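Local coordinates for protein histidinol-phosphate aminotransferase (Clostridium acetobutylicum, PDB 3FTB) that probably catalyses pyridoxal 5'-phosphate-dependent amino-group transfer, presumably at the histidinol-phosphate step of histidine biosynthesis, at residues 35-43 / 264-272; 142-153 / 176-187. All coordinates share one frame; numbering follows the deposited sequence.

Along the chain, interaction 2 is nested inside the loop that interaction 1 closes: residues 35-43 come first, then 142-153 and 176-187, and last 264-272. Interaction 1 lays an N-terminal loop on the long helix 262-285, whereas interaction 2 pairs two neighbouring parallel strands of the seven-stranded mixed sheet. Their centres lie about 28 Å apart on opposite sides of the chain's centre. The nearest atoms come within about 6 Å without touching. One contact thus belongs to the interior of the large domain, while the other fastens a loop near the N-terminus to a helix that runs from this domain toward the small one, as in fold type I aminotransferases.

Interaction 1 (35-43 / 264-272); sequences INPLGIPKS and YIEESLLWI
Tyr264 reaches in to Gly39, its OH donating a short 2.6 Å hydrogen bond to Gly39 O, which lies close to the ring plane, at its edge. The phenol meets that carbonyl nearly head-on, with a C=O...donor angle of 164°. Pro41 lies over one face of the same ring, its CG 3.8 Å from the ring centroid of Tyr264 and almost on the normal, a clean CH-pi contact. Three residues on, Glu267 sends out its carboxylate, whose OE2 makes a long salt bridge of 4.0 Å to Lys42 NZ, the two chains crossing at about a right angle; OE1 touches Leu38 CD2. Ser268 OG lies over the opposite face of the Tyr264 ring, offset toward its edge, and gives a hydrogen bond to Tyr264 O one turn earlier (2.7 Å). Trp271 closes the row. Its first torsion (chi1 155°) turns CG away from the backbone N and carries the indole over to Pro37, which lies across one face, though modelled too tightly for that spacing to be trusted; Leu38 CD1 packs on Trp271 CB. NE1 is held by Lys342 O. Asn36 OD1 accepts from Leu38 N at 2.8 Å, an Asx turn, while ND2 goes to Phe216 O. This Asn-Pro-Leu-Gly turn docked on helix 262-285 is consistent with fold type I aminotransferases, where the N-terminal segment passes between the domains.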
loop_
_atom_site.group_PDB
_atom_site.type_symbol
_atom_site.label_atom_id
_atom_site.label_comp_id
_atom_site.label_asym_id
_atom_site.label_seq_id
_atom_site.Cartn_x
_atom_site.Cartn_y
_atom_site.Cartn_z
ATOM N N ILE A 35 19.100 -0.297 -8.386
ATOM C CA ILE A 35 18.952 -1.024 -7.136
ATOM C C ILE A 35 20.323 -1.543 -6.743
ATOM O O ILE A 35 21.144 -1.841 -7.608
ATOM C CB ILE A 35 17.962 -2.205 -7.260
ATOM C CG1 ILE A 35 16.613 -1.721 -7.820
ATOM C CG2 ILE A 35 17.789 -2.934 -5.902
ATOM C CD1 ILE A 35 15.924 -0.616 -6.991
ATOM N N ASN A 36 20.561 -1.626 -5.438
ATOM C CA ASN A 36 21.815 -2.117 -4.874
ATOM C C ASN A 36 22.121 -3.530 -5.360
ATOM O O ASN A 36 21.282 -4.422 -5.256
ATOM C CB ASN A 36 21.725 -2.072 -3.339
ATOM C CG ASN A 36 23.062 -2.287 -2.650
ATOM O OD1 ASN A 36 23.818 -3.196 -2.993
ATOM N ND2 ASN A 36 23.340 -1.463 -1.643
ATOM N N PRO A 37 23.334 -3.742 -5.889
ATOM C CA PRO A 37 23.771 -5.004 -6.484
ATOM C C PRO A 37 24.158 -6.034 -5.422
ATOM O O PRO A 37 24.144 -7.237 -5.687
ATOM C CB PRO A 37 25.012 -4.565 -7.256
ATOM C CG PRO A 37 25.628 -3.631 -6.307
ATOM C CD PRO A 37 24.443 -2.776 -5.884
ATOM N N LEU A 38 24.502 -5.555 -4.231
ATOM C CA LEU A 38 24.931 -6.427 -3.143
ATOM C C LEU A 38 23.770 -7.197 -2.518
ATOM O O LEU A 38 23.917 -7.799 -1.452
ATOM C CB LEU A 38 25.688 -5.619 -2.092
ATOM C CG LEU A 38 27.048 -5.204 -2.651
ATOM C CD1 LEU A 38 27.494 -3.840 -2.140
ATOM C CD2 LEU A 38 28.081 -6.280 -2.351
ATOM N N GLY A 39 22.623 -7.166 -3.197
ATOM C CA GLY A 39 21.469 -7.975 -2.843
ATOM C C GLY A 39 20.753 -7.650 -1.546
ATOM O O GLY A 39 21.076 -6.682 -0.859
ATOM N N ILE A 40 19.773 -8.494 -1.224
ATOM C CA ILE A 40 18.933 -8.370 -0.036
ATOM C C ILE A 40 19.746 -8.558 1.242
ATOM O O ILE A 40 20.539 -9.492 1.334
ATOM C CB ILE A 40 17.803 -9.428 -0.086
ATOM C CG1 ILE A 40 16.989 -9.271 -1.380
ATOM C CG2 ILE A 40 16.921 -9.356 1.157
ATOM C CD1 ILE A 40 16.177 -10.506 -1.766
ATOM N N PRO A 41 19.556 -7.665 2.230
ATOM C CA PRO A 41 20.267 -7.781 3.510
ATOM C C PRO A 41 20.123 -9.170 4.124
ATOM O O PRO A 41 19.032 -9.757 4.157
ATOM C CB PRO A 41 19.574 -6.740 4.394
ATOM C CG PRO A 41 19.093 -5.722 3.439
ATOM C CD PRO A 41 18.694 -6.473 2.190
ATOM N N LYS A 42 21.239 -9.697 4.606
ATOM C CA LYS A 42 21.243 -11.037 5.147
ATOM C C LYS A 42 20.336 -11.100 6.366
ATOM O O LYS A 42 19.920 -12.179 6.783
ATOM C CB LYS A 42 22.672 -11.465 5.474
ATOM C CG LYS A 42 23.547 -11.601 4.233
ATOM C CD LYS A 42 24.877 -12.291 4.523
ATOM C CE LYS A 42 25.737 -12.429 3.265
ATOM N NZ LYS A 42 26.283 -11.120 2.813
ATOM N N SER A 43 20.010 -9.935 6.920
ATOM C CA SER A 43 19.196 -9.861 8.128
ATOM C C SER A 43 17.696 -9.985 7.841
ATOM O O SER A 43 16.879 -10.082 8.760
ATOM C CB SER A 43 19.482 -8.564 8.886
ATOM O OG SER A 43 19.125 -7.424 8.121
ATOM N N TYR A 264 25.687 -4.781 6.613
ATOM C CA TYR A 264 25.194 -4.727 5.246
ATOM C C TYR A 264 25.457 -3.323 4.734
ATOM O O TYR A 264 25.832 -3.122 3.575
ATOM C CB TYR A 264 23.693 -5.019 5.183
ATOM C CG TYR A 264 23.112 -4.817 3.803
ATOM C CD1 TYR A 264 23.087 -5.855 2.886
ATOM C CD2 TYR A 264 22.617 -3.580 3.408
ATOM C CE1 TYR A 264 22.566 -5.677 1.623
ATOM C CE2 TYR A 264 22.100 -3.389 2.137
ATOM C CZ TYR A 264 22.077 -4.445 1.251
ATOM O OH TYR A 264 21.568 -4.277 -0.017
ATOM N N ILE A 265 25.264 -2.351 5.619
ATOM C CA ILE A 265 25.473 -0.954 5.276
ATOM C C ILE A 265 26.949 -0.589 5.025
ATOM O O ILE A 265 27.238 0.336 4.277
ATOM C CB ILE A 265 24.847 -0.032 6.351
ATOM C CG1 ILE A 265 23.334 -0.277 6.429
ATOM C CG2 ILE A 265 25.148 1.439 6.053
ATOM C CD1 ILE A 265 22.638 0.340 7.655
ATOM N N GLU A 266 27.881 -1.319 5.631
ATOM C CA GLU A 266 29.304 -0.993 5.495
ATOM C C GLU A 266 29.952 -1.705 4.313
ATOM O O GLU A 266 30.868 -1.179 3.664
ATOM C CB GLU A 266 30.054 -1.350 6.777
ATOM C CG GLU A 266 29.700 -0.490 7.974
ATOM C CD GLU A 266 30.392 -0.962 9.237
ATOM O OE1 GLU A 266 30.516 -0.155 10.183
ATOM O OE2 GLU A 266 30.816 -2.141 9.280
ATOM N N GLU A 267 29.485 -2.919 4.060
ATOM C CA GLU A 267 29.948 -3.695 2.925
ATOM C C GLU A 267 29.479 -2.992 1.644
ATOM O O GLU A 267 30.118 -3.065 0.593
ATOM C CB GLU A 267 29.384 -5.118 3.013
ATOM C CG GLU A 267 30.020 -6.124 2.056
ATOM C CD GLU A 267 29.058 -7.231 1.631
ATOM O OE1 GLU A 267 29.104 -7.637 0.447
ATOM O OE2 GLU A 267 28.257 -7.684 2.475
ATOM N N SER A 268 28.360 -2.286 1.759
ATOM C CA SER A 268 27.769 -1.573 0.635
ATOM C C SER A 268 28.554 -0.288 0.326
ATOM O O SER A 268 28.936 -0.047 -0.820
ATOM C CB SER A 268 26.282 -1.287 0.908
ATOM O OG SER A 268 25.527 -2.493 0.973
ATOM N N LEU A 269 28.794 0.534 1.346
ATOM C CA LEU A 269 29.678 1.694 1.199
ATOM C C LEU A 269 31.030 1.279 0.621
ATOM O O LEU A 269 31.586 1.953 -0.247
ATOM C CB LEU A 269 29.882 2.390 2.546
ATOM C CG LEU A 269 28.962 3.573 2.861
ATOM C CD1 LEU A 269 27.787 3.645 1.897
ATOM C CD2 LEU A 269 28.487 3.527 4.308
ATOM N N LEU A 270 31.550 0.162 1.118
ATOM C CA LEU A 270 32.802 -0.396 0.636
ATOM C C LEU A 270 32.718 -0.544 -0.885
ATOM O O LEU A 270 33.704 -0.371 -1.614
ATOM C CB LEU A 270 33.030 -1.760 1.291
ATOM C CG LEU A 270 34.363 -1.996 1.998
ATOM C CD1 LEU A 270 34.700 -3.479 1.999
ATOM C CD2 LEU A 270 35.482 -1.184 1.354
ATOM N N TRP A 271 31.518 -0.855 -1.358
ATOM C CA TRP A 271 31.308 -1.074 -2.774
ATOM C C TRP A 271 31.410 0.230 -3.570
ATOM O O TRP A 271 32.418 0.451 -4.236
ATOM C CB TRP A 271 29.988 -1.819 -3.014
ATOM C CG TRP A 271 29.409 -1.584 -4.358
ATOM C CD1 TRP A 271 30.013 -1.800 -5.562
ATOM C CD2 TRP A 271 28.102 -1.088 -4.646
ATOM N NE1 TRP A 271 29.163 -1.459 -6.584
ATOM C CE2 TRP A 271 27.982 -1.020 -6.050
ATOM C CE3 TRP A 271 27.020 -0.691 -3.856
ATOM C CZ2 TRP A 271 26.825 -0.569 -6.678
ATOM C CZ3 TRP A 271 25.868 -0.244 -4.484
ATOM C CH2 TRP A 271 25.782 -0.181 -5.878
ATOM N N ILE A 272 30.403 1.101 -3.481
ATOM C CA ILE A 272 30.360 2.296 -4.343
ATOM C C ILE A 272 31.496 3.274 -4.162
ATOM O O ILE A 272 31.813 4.005 -5.088
ATOM C CB ILE A 272 29.059 3.130 -4.220
ATOM C CG1 ILE A 272 28.445 2.968 -2.830
ATOM C CG2 ILE A 272 28.107 2.852 -5.396
ATOM C CD1 ILE A 272 29.169 3.750 -1.750
#

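Interaction 2 (142-153 / 176-187); sequences IDDVDSVIIGNP and KKKTIIIDEAFI
Strands 147-151 and 179-183 run parallel, 4.5 Å apart at closest approach and 16° off alignment, with bonds alternating between Thr179, Ile181 and Asp183 on one side and Val148 and Ile150 on the other, where Asp146 and Asn152, just outside strand 147-151, extend the ladder by one bond at each end. The shortest is Ile181 N to Val148 O, 2.6 Å. Before the strands, Lys178 curls back, bent at chi2 (-55°) and again at chi4, which brings NZ to two backbone oxygens: Ile142 O, met in the carbonyl plane on a lone pair, and Val145 O, met nearly end-on, each 3.1 Å from Lys178 NZ. A salt bridge to Asp143 OD1 and a water shared with that carboxylate complete its grip. Lys176 NZ sits evenly between the oxygens of Asp143, 3.1 Å from OD2, though both hydrogen bonds are weak. Along the strands, Ile149 CD1 packs on Ile181 CG2 at 3.7 Å, on the face that also carries Ser147 and Thr179. Val148, Ile150, Ile180 and Ile182 line the opposite face, covered by helix 163-176 through Phe166 and Leu170. Past the strands, Asn152 precedes a cis peptide to Pro153. Its amide stands steeply, 78°, to the Glu184 carboxylate, whose weak bond to ND2 is secondary to Ser195 O; Glu184 itself is held by Phe197 N and Arg211. Ile187 CD1 presses on the same amide. Asp183 OD1 accepts from Ala185 N in an Asx turn, and Asp183 OD2 is hydrogen-bonded to Tyr111 OH. Strand 147-151, helix 163-176 and strand 179-183 make a beta-alpha-beta crossover of the large domain, the C-terminal ends of whose strands border the cofactor pocket in fold type I enzymes; Asp183, in an Asp-Glu-Ala-Phe sequence, is probably the aspartate that faces the pyridine nitrogen of pyridoxal phosphate in relatives.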
loop_
_atom_site.group_PDB
_atom_site.type_symbol
_atom_site.label_atom_id
_atom_site.label_comp_id
_atom_site.label_asym_id
_atom_site.label_seq_id
_atom_site.Cartn_x
_atom_site.Cartn_y
_atom_site.Cartn_z
ATOM N N ILE A 142 11.060 31.859 -4.060
ATOM C CA ILE A 142 10.455 31.213 -2.902
ATOM C C ILE A 142 9.229 31.924 -2.324
ATOM O O ILE A 142 8.493 31.335 -1.541
ATOM C CB ILE A 142 11.484 30.920 -1.793
ATOM C CG1 ILE A 142 11.183 29.557 -1.166
ATOM C CG2 ILE A 142 11.504 32.045 -0.767
ATOM C CD1 ILE A 142 12.129 29.185 -0.060
ATOM N N ASP A 143 9.002 33.176 -2.709
ATOM C CA ASP A 143 7.735 33.848 -2.402
ATOM C C ASP A 143 6.677 33.577 -3.479
ATOM O O ASP A 143 5.522 33.955 -3.330
ATOM C CB ASP A 143 7.930 35.363 -2.251
ATOM C CG ASP A 143 8.051 35.802 -0.803
ATOM O OD1 ASP A 143 7.654 35.031 0.097
ATOM O OD2 ASP A 143 8.532 36.932 -0.568
ATOM N N ASP A 144 7.078 32.945 -4.572
ATOM C CA ASP A 144 6.154 32.643 -5.663
ATOM C C ASP A 144 5.380 31.345 -5.426
ATOM O O ASP A 144 4.371 31.081 -6.083
ATOM C CB ASP A 144 6.914 32.546 -6.995
ATOM C CG ASP A 144 7.107 33.896 -7.667
ATOM O OD1 ASP A 144 8.144 34.088 -8.346
ATOM O OD2 ASP A 144 6.215 34.760 -7.520
ATOM N N VAL A 145 5.857 30.535 -4.488
ATOM C CA VAL A 145 5.334 29.186 -4.301
ATOM C C VAL A 145 4.996 28.897 -2.840
ATOM O O VAL A 145 5.308 29.685 -1.947
ATOM C CB VAL A 145 6.356 28.135 -4.785
ATOM C CG1 VAL A 145 6.462 28.143 -6.306
ATOM C CG2 VAL A 145 7.715 28.419 -4.170
ATOM N N ASP A 146 4.350 27.759 -2.613
ATOM C CA ASP A 146 3.997 27.315 -1.270
ATOM C C ASP A 146 5.015 26.300 -0.776
ATOM O O ASP A 146 5.116 26.040 0.430
ATOM C CB ASP A 146 2.614 26.670 -1.285
ATOM C CG ASP A 146 1.604 27.494 -2.048
ATOM O OD1 ASP A 146 1.444 28.692 -1.726
ATOM O OD2 ASP A 146 0.979 26.944 -2.978
ATOM N N SER A 147 5.769 25.735 -1.717
ATOM C CA SER A 147 6.704 24.659 -1.410
ATOM C C SER A 147 7.790 24.444 -2.481
ATOM O O SER A 147 7.687 24.936 -3.604
ATOM C CB SER A 147 5.929 23.357 -1.189
ATOM O OG SER A 147 5.148 23.045 -2.330
ATOM N N VAL A 148 8.827 23.697 -2.101
ATOM C CA VAL A 148 9.900 23.298 -3.000
ATOM C C VAL A 148 10.098 21.803 -2.807
ATOM O O VAL A 148 9.931 21.300 -1.702
ATOM C CB VAL A 148 11.237 24.009 -2.661
ATOM C CG1 VAL A 148 12.368 23.543 -3.604
ATOM C CG2 VAL A 148 11.086 25.528 -2.716
ATOM N N ILE A 149 10.420 21.091 -3.882
ATOM C CA ILE A 149 10.881 19.703 -3.788
ATOM C C ILE A 149 12.183 19.552 -4.583
ATOM O O ILE A 149 12.286 19.958 -5.741
ATOM C CB ILE A 149 9.812 18.662 -4.247
ATOM C CG1 ILE A 149 10.341 17.231 -4.072
ATOM C CG2 ILE A 149 9.369 18.912 -5.695
ATOM C CD1 ILE A 149 9.257 16.170 -4.004
ATOM N N ILE A 150 13.184 18.979 -3.933
ATOM C CA ILE A 150 14.529 18.936 -4.476
ATOM C C ILE A 150 15.184 17.617 -4.054
ATOM O O ILE A 150 15.051 17.194 -2.924
ATOM C CB ILE A 150 15.338 20.160 -3.985
ATOM C CG1 ILE A 150 16.699 20.244 -4.668
ATOM C CG2 ILE A 150 15.505 20.130 -2.471
ATOM C CD1 ILE A 150 17.473 21.487 -4.289
ATOM N N GLY A 151 15.865 16.950 -4.978
ATOM C CA GLY A 151 16.495 15.675 -4.678
ATOM C C GLY A 151 17.867 15.819 -4.044
ATOM O O GLY A 151 18.644 16.702 -4.395
ATOM N N ASN A 152 18.161 14.938 -3.097
ATOM C CA ASN A 152 19.455 14.921 -2.443
ATOM C C ASN A 152 19.895 13.490 -2.172
ATOM O O ASN A 152 19.557 12.943 -1.122
ATOM C CB ASN A 152 19.372 15.634 -1.097
ATOM C CG ASN A 152 20.743 15.816 -0.458
ATOM O OD1 ASN A 152 21.755 15.894 -1.159
ATOM N ND2 ASN A 152 20.784 15.895 0.867
ATOM N N PRO A 153 20.672 12.888 -3.098
ATOM C CA PRO A 153 21.141 13.497 -4.347
ATOM C C PRO A 153 20.091 13.433 -5.455
ATOM O O PRO A 153 19.196 12.603 -5.413
ATOM C CB PRO A 153 22.365 12.639 -4.736
ATOM C CG PRO A 153 22.374 11.480 -3.812
ATOM C CD PRO A 153 21.165 11.510 -2.953
ATOM N N LYS A 176 9.158 31.961 6.254
ATOM C CA LYS A 176 7.996 32.244 5.413
ATOM C C LYS A 176 6.905 31.179 5.501
ATOM O O LYS A 176 5.940 31.197 4.728
ATOM C CB LYS A 176 8.452 32.416 3.964
ATOM C CG LYS A 176 9.270 33.683 3.734
ATOM C CD LYS A 176 10.367 33.494 2.705
ATOM C CE LYS A 176 11.050 34.814 2.390
ATOM N NZ LYS A 176 10.088 35.808 1.822
ATOM N N LYS A 177 7.056 30.257 6.454
ATOM C CA LYS A 177 6.095 29.177 6.635
ATOM C C LYS A 177 5.934 28.363 5.355
ATOM O O LYS A 177 4.916 27.732 5.135
ATOM C CB LYS A 177 4.741 29.734 7.077
ATOM C CG LYS A 177 4.746 30.352 8.466
ATOM C CD LYS A 177 3.379 30.906 8.831
ATOM C CE LYS A 177 3.379 31.502 10.228
ATOM N NZ LYS A 177 2.051 32.071 10.590
ATOM N N LYS A 178 6.969 28.434 4.514
ATOM C CA LYS A 178 7.037 27.657 3.283
ATOM C C LYS A 178 7.505 26.238 3.628
ATOM O O LYS A 178 8.173 26.023 4.647
ATOM C CB LYS A 178 8.013 28.319 2.294
ATOM C CG LYS A 178 7.604 29.727 1.809
ATOM C CD LYS A 178 6.215 29.682 1.202
ATOM C CE LYS A 178 5.517 31.012 1.286
ATOM N NZ LYS A 178 5.928 31.904 0.194
ATOM N N THR A 179 7.149 25.259 2.805
ATOM C CA THR A 179 7.599 23.894 3.066
ATOM C C THR A 179 8.599 23.407 2.012
ATOM O O THR A 179 8.375 23.556 0.810
ATOM C CB THR A 179 6.416 22.904 3.180
ATOM O OG1 THR A 179 5.545 23.306 4.246
ATOM C CG2 THR A 179 6.924 21.489 3.447
ATOM N N ILE A 180 9.706 22.828 2.460
ATOM C CA ILE A 180 10.685 22.301 1.520
ATOM C C ILE A 180 10.822 20.788 1.659
ATOM O O ILE A 180 11.169 20.285 2.721
ATOM C CB ILE A 180 12.052 23.054 1.590
ATOM C CG1 ILE A 180 12.895 22.603 2.777
ATOM C CG2 ILE A 180 11.850 24.563 1.614
ATOM C CD1 ILE A 180 14.070 21.768 2.364
ATOM N N ILE A 181 10.513 20.078 0.573
ATOM C CA ILE A 181 10.506 18.616 0.546
ATOM C C ILE A 181 11.766 18.050 -0.091
ATOM O O ILE A 181 11.996 18.240 -1.288
ATOM C CB ILE A 181 9.316 18.079 -0.272
ATOM C CG1 ILE A 181 7.986 18.579 0.301
ATOM C CG2 ILE A 181 9.363 16.548 -0.326
ATOM C CD1 ILE A 181 6.859 18.524 -0.700
ATOM N N ILE A 182 12.567 17.338 0.694
ATOM C CA ILE A 182 13.820 16.793 0.180
ATOM C C ILE A 182 13.804 15.281 0.040
ATOM O O ILE A 182 13.784 14.557 1.041
ATOM C CB ILE A 182 15.024 17.186 1.046
ATOM C CG1 ILE A 182 15.035 18.685 1.285
ATOM C CG2 ILE A 182 16.311 16.858 0.332
ATOM C CD1 ILE A 182 16.346 19.178 1.853
ATOM N N ASP A 183 13.827 14.820 -1.211
ATOM C CA ASP A 183 13.839 13.395 -1.529
ATOM C C ASP A 183 15.253 12.803 -1.373
ATOM O O ASP A 183 16.149 13.055 -2.192
ATOM C CB ASP A 183 13.298 13.197 -2.946
ATOM C CG ASP A 183 13.516 11.789 -3.474
ATOM O OD1 ASP A 183 14.036 10.935 -2.724
ATOM O OD2 ASP A 183 13.167 11.544 -4.650
ATOM N N GLU A 184 15.449 12.025 -0.311
ATOM C CA GLU A 184 16.767 11.488 0.014
ATOM C C GLU A 184 16.838 9.971 -0.110
ATOM O O GLU A 184 17.522 9.309 0.664
ATOM C CB GLU A 184 17.174 11.915 1.426
ATOM C CG GLU A 184 17.621 13.378 1.519
ATOM C CD GLU A 184 18.204 13.708 2.867
ATOM O OE1 GLU A 184 18.409 12.791 3.717
ATOM O OE2 GLU A 184 18.458 14.903 3.074
ATOM N N ALA A 185 16.141 9.429 -1.103
ATOM C CA ALA A 185 16.014 7.984 -1.249
ATOM C C ALA A 185 17.345 7.337 -1.592
ATOM O O ALA A 185 17.525 6.131 -1.405
ATOM C CB ALA A 185 14.981 7.653 -2.311
ATOM N N PHE A 186 18.274 8.151 -2.091
ATOM C CA PHE A 186 19.580 7.673 -2.517
ATOM C C PHE A 186 20.655 8.064 -1.514
ATOM O O PHE A 186 21.755 7.506 -1.542
ATOM C CB PHE A 186 19.955 8.250 -3.886
ATOM C CG PHE A 186 19.244 7.605 -5.046
ATOM C CD1 PHE A 186 19.493 6.283 -5.385
ATOM C CD2 PHE A 186 18.347 8.334 -5.820
ATOM C CE1 PHE A 186 18.855 5.688 -6.468
ATOM C CE2 PHE A 186 17.705 7.751 -6.906
ATOM C CZ PHE A 186 17.962 6.423 -7.231
ATOM N N ILE A 187 20.332 9.015 -0.638
ATOM C CA ILE A 187 21.312 9.616 0.260
ATOM C C ILE A 187 22.179 8.571 0.960
ATOM O O ILE A 187 23.221 8.895 1.524
ATOM C CB ILE A 187 20.639 10.475 1.342
ATOM C CG1 ILE A 187 21.602 11.540 1.879
ATOM C CG2 ILE A 187 20.172 9.589 2.474
ATOM C CD1 ILE A 187 21.822 12.730 0.953
HETATM O O HOH W 1 4.977 34.292 0.173
HETATM O O HOH W 2 3.622 26.533 2.792
HETATM O O HOH W 3 17.763 11.015 -3.878
#